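Local coordinates for hypothetical protein (Pseudomonas syringae pv. tomato, PDB 2OT9) that is of unknown function but belongs to the YaeQ family, grouped with the PDDEXK nuclease-like proteins, at residues Leu55-Gly60 with Pro67-Lys72. Numbering follows the deposited sequence. Where two conformers were deposited one is given.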
ATOM      1  N   LEU A  55       6.298   4.653   9.685  1.00 24.57           N
ATOM      2  CA  LEU A  55       6.095   4.158   8.331  1.00 24.06           C
ATOM      3  C   LEU A  55       6.633   5.175   7.311  1.00 24.03           C
ATOM      4  O   LEU A  55       6.328   6.362   7.395  1.00 24.90           O
ATOM      5  CB  LEU A  55       4.601   3.893   8.100  1.00 23.46           C
ATOM      6  CG  LEU A  55       4.167   3.237   6.790  1.00 22.42           C
ATOM      7  CD1 LEU A  55       4.773   1.824   6.639  1.00 22.13           C
ATOM      8  CD2 LEU A  55       2.651   3.189   6.737  1.00 22.15           C
ATOM      9  N   ALA A  56       7.428   4.708   6.354  1.00 24.78           N
ATOM     10  CA  ALA A  56       7.978   5.567   5.311  1.00 25.09           C
ATOM     11  C   ALA A  56       7.790   4.935   3.943  1.00 25.65           C
ATOM     12  O   ALA A  56       7.744   3.702   3.822  1.00 25.20           O
ATOM     13  CB  ALA A  56       9.457   5.829   5.567  1.00 25.40           C
ATOM     14  N   PHE A  57       7.690   5.771   2.907  1.00 25.80           N
ATOM     15  CA  PHE A  57       7.719   5.258   1.532  1.00 26.77           C
ATOM     16  C   PHE A  57       9.135   4.834   1.168  1.00 27.77           C
ATOM     17  O   PHE A  57      10.095   5.531   1.484  1.00 27.35           O
ATOM     18  CB  PHE A  57       7.176   6.289   0.525  1.00 26.13           C
ATOM     19  CG  PHE A  57       5.705   6.578   0.692  1.00 27.69           C
ATOM     20  CD1 PHE A  57       4.752   5.735   0.145  1.00 26.88           C
ATOM     21  CD2 PHE A  57       5.280   7.684   1.423  1.00 28.69           C
ATOM     22  CE1 PHE A  57       3.385   6.004   0.312  1.00 27.60           C
ATOM     23  CE2 PHE A  57       3.925   7.954   1.602  1.00 28.94           C
ATOM     24  CZ  PHE A  57       2.974   7.118   1.036  1.00 27.38           C
ATOM     25  N   GLY A  58       9.260   3.672   0.533  1.00 28.50           N
ATOM     26  CA  GLY A  58      10.539   3.218   0.021  1.00 30.54           C
ATOM     27  C   GLY A  58      10.683   3.701  -1.407  1.00 31.68           C
ATOM     28  O   GLY A  58       9.861   4.490  -1.893  1.00 31.67           O
ATOM     29  N   ARG A  59      11.725   3.226  -2.084  0.50 32.40           N
ATOM     30  CA  ARG A  59      11.919   3.533  -3.506  0.50 33.13           C
ATOM     31  C   ARG A  59      11.132   2.598  -4.434  0.50 33.58           C
ATOM     32  O   ARG A  59      11.255   2.699  -5.660  0.50 33.91           O
ATOM     33  CB  ARG A  59      13.405   3.576  -3.870  0.50 33.29           C
ATOM     34  CG  ARG A  59      14.193   4.676  -3.140  0.50 33.80           C
ATOM     35  CD  ARG A  59      15.591   4.858  -3.725  0.50 34.67           C
ATOM     36  NE  ARG A  59      15.618   5.766  -4.877  0.50 35.97           N
ATOM     37  CZ  ARG A  59      16.329   6.894  -4.943  0.50 36.16           C
ATOM     38  NH1 ARG A  59      17.099   7.274  -3.928  0.50 36.32           N
ATOM     39  NH2 ARG A  59      16.281   7.643  -6.037  0.50 35.64           N
ATOM     40  N   GLY A  60      10.334   1.696  -3.844  1.00 33.57           N
ATOM     41  CA  GLY A  60       9.390   0.834  -4.586  1.00 34.55           C
ATOM     42  C   GLY A  60       9.993   0.191  -5.828  1.00 36.00           C
ATOM     43  O   GLY A  60      11.118  -0.324  -5.779  1.00 35.47           O
ATOM     44  N   PRO A  67      11.146  -1.958  -0.442  1.00 24.23           N
ATOM     45  CA  PRO A  67       9.715  -2.167  -0.669  1.00 23.54           C
ATOM     46  C   PRO A  67       9.032  -0.875  -1.107  1.00 23.56           C
ATOM     47  O   PRO A  67       9.665   0.182  -1.128  1.00 23.54           O
ATOM     48  CB  PRO A  67       9.205  -2.560   0.711  1.00 24.18           C
ATOM     49  CG  PRO A  67      10.133  -1.832   1.664  1.00 23.54           C
ATOM     50  CD  PRO A  67      11.459  -1.704   0.977  1.00 24.16           C
ATOM     51  N   ALA A  68       7.737  -0.963  -1.402  1.00 22.43           N
ATOM     52  CA  ALA A  68       6.892   0.193  -1.642  1.00 21.76           C
ATOM     53  C   ALA A  68       6.774   1.035  -0.372  1.00 21.77           C
ATOM     54  O   ALA A  68       6.878   2.267  -0.423  1.00 21.46           O
ATOM     55  CB  ALA A  68       5.525  -0.267  -2.114  1.00 21.87           C
ATOM     56  N   LEU A  69       6.594   0.363   0.771  1.00 21.11           N
ATOM     57  CA  LEU A  69       6.604   1.040   2.072  1.00 21.63           C
ATOM     58  C   LEU A  69       7.240   0.150   3.141  1.00 21.60           C
ATOM     59  O   LEU A  69       7.199  -1.093   3.053  1.00 21.65           O
ATOM     60  CB  LEU A  69       5.188   1.419   2.519  1.00 20.92           C
ATOM     61  CG  LEU A  69       4.206   2.192   1.633  1.00 23.57           C
ATOM     62  CD1 LEU A  69       3.459   1.252   0.685  1.00 23.07           C
ATOM     63  CD2 LEU A  69       3.196   2.930   2.517  1.00 21.88           C
ATOM     64  N   TRP A  70       7.819   0.774   4.162  1.00 21.66           N
ATOM     65  CA  TRP A  70       8.313   0.009   5.298  1.00 21.74           C
ATOM     66  C   TRP A  70       8.307   0.784   6.597  1.00 22.09           C
ATOM     67  O   TRP A  70       8.462   2.003   6.617  1.00 22.04           O
ATOM     68  CB  TRP A  70       9.698  -0.634   5.064  1.00 21.88           C
ATOM     69  CG  TRP A  70      10.766   0.246   4.505  1.00 21.82           C
ATOM     70  CD1 TRP A  70      10.705   1.597   4.290  1.00 22.96           C
ATOM     71  CD2 TRP A  70      12.087  -0.163   4.104  1.00 22.39           C
ATOM     72  NE1 TRP A  70      11.897   2.042   3.765  1.00 22.59           N
ATOM     73  CE2 TRP A  70      12.758   0.985   3.636  1.00 21.61           C
ATOM     74  CE3 TRP A  70      12.758  -1.392   4.083  1.00 21.63           C
ATOM     75  CZ2 TRP A  70      14.073   0.943   3.158  1.00 23.29           C
ATOM     76  CZ3 TRP A  70      14.072  -1.434   3.606  1.00 23.74           C
ATOM     77  CH2 TRP A  70      14.711  -0.274   3.152  1.00 23.11           C
ATOM     78  N   GLU A  71       8.085   0.051   7.679  1.00 22.50           N
ATOM     79  CA  GLU A  71       8.190   0.596   9.016  1.00 23.24           C
ATOM     80  C   GLU A  71       9.437  -0.026   9.633  1.00 23.32           C
ATOM     81  O   GLU A  71       9.563  -1.255   9.676  1.00 22.67           O
ATOM     82  CB  GLU A  71       6.946   0.216   9.816  1.00 23.93           C
ATOM     83  CG  GLU A  71       6.883   0.763  11.237  1.00 26.33           C
ATOM     84  CD  GLU A  71       5.764   0.134  12.059  1.00 29.46           C
ATOM     85  OE1 GLU A  71       4.797  -0.399  11.481  1.00 32.53           O
ATOM     86  OE2 GLU A  71       5.844   0.177  13.298  1.00 30.79           O
ATOM     87  N   LYS A  72      10.360   0.819  10.083  1.00 23.16           N
ATOM     88  CA  LYS A  72      11.586   0.351  10.734  1.00 24.25           C
ATOM     89  C   LYS A  72      11.661   0.757  12.199  1.00 24.51           C
ATOM     90  O   LYS A  72      11.092   1.774  12.606  1.00 24.57           O
ATOM     91  CB  LYS A  72      12.817   0.889  10.021  1.00 24.08           C
ATOM     92  CG  LYS A  72      12.992   0.367   8.615  1.00 25.99           C
ATOM     93  CD  LYS A  72      14.305   0.889   8.087  1.00 28.34           C
ATOM     94  CE  LYS A  72      14.514   0.520   6.662  1.00 30.25           C
ATOM     95  NZ  LYS A  72      15.961   0.670   6.358  1.00 32.32           N
TER
HETATM   96  O   HOH W   1      12.390   4.783   3.057  1.00 32.02           O
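Ala56 and Trp70 form the hydrogen-bonded pair of this antiparallel hairpin: Ala56 N donates to Trp70 O and Trp70 N to Ala56 O, both at 2.9 Å and both nearly straight at 166°. Phe57 and Leu69 follow as a non-hydrogen-bonded pair. Beyond them, where both chains leave the strands, Gly58 N reaches Ala68 O at 2.9 Å from above the carbonyl plane, and Gly60 N meets Pro67 O at 3.2 Å, likewise above the plane and more bent. Gly60 lies about 5 Å from the bound meso-tartaric acid.

On one face, Leu69 and Phe57 point the same way side by side, Leu69 CD2 resting 3.8 Å from Phe57 CE1. Leu55 has its CG anti to the backbone N (chi1 -174°), which carries CD1 toward the partner strand, 3.7 Å from Trp70 C, with Leu69 CB a little farther off. On the other face the indole of Trp70 brings its CD1 edge to 3.7 Å from Ala56 O. One water accepts a hydrogen bond from Trp70 NE1 and donates one to Phe57 O. Pro67 CD lies against one side of the ring and Lys72 CE over the centre of the other.

Helix 37-49 packs on the Leu55, Phe57 and Leu69 face, Tyr47 touching all three. Ala68 and Leu69 form a classic beta bulge opposite Ile82 of strand 78-84. This sheet-edge hairpin is thus two-sided: apolar side chains meet the helix on one face, and on the other an indole N-H is satisfied through water by the partner strand's carbonyl.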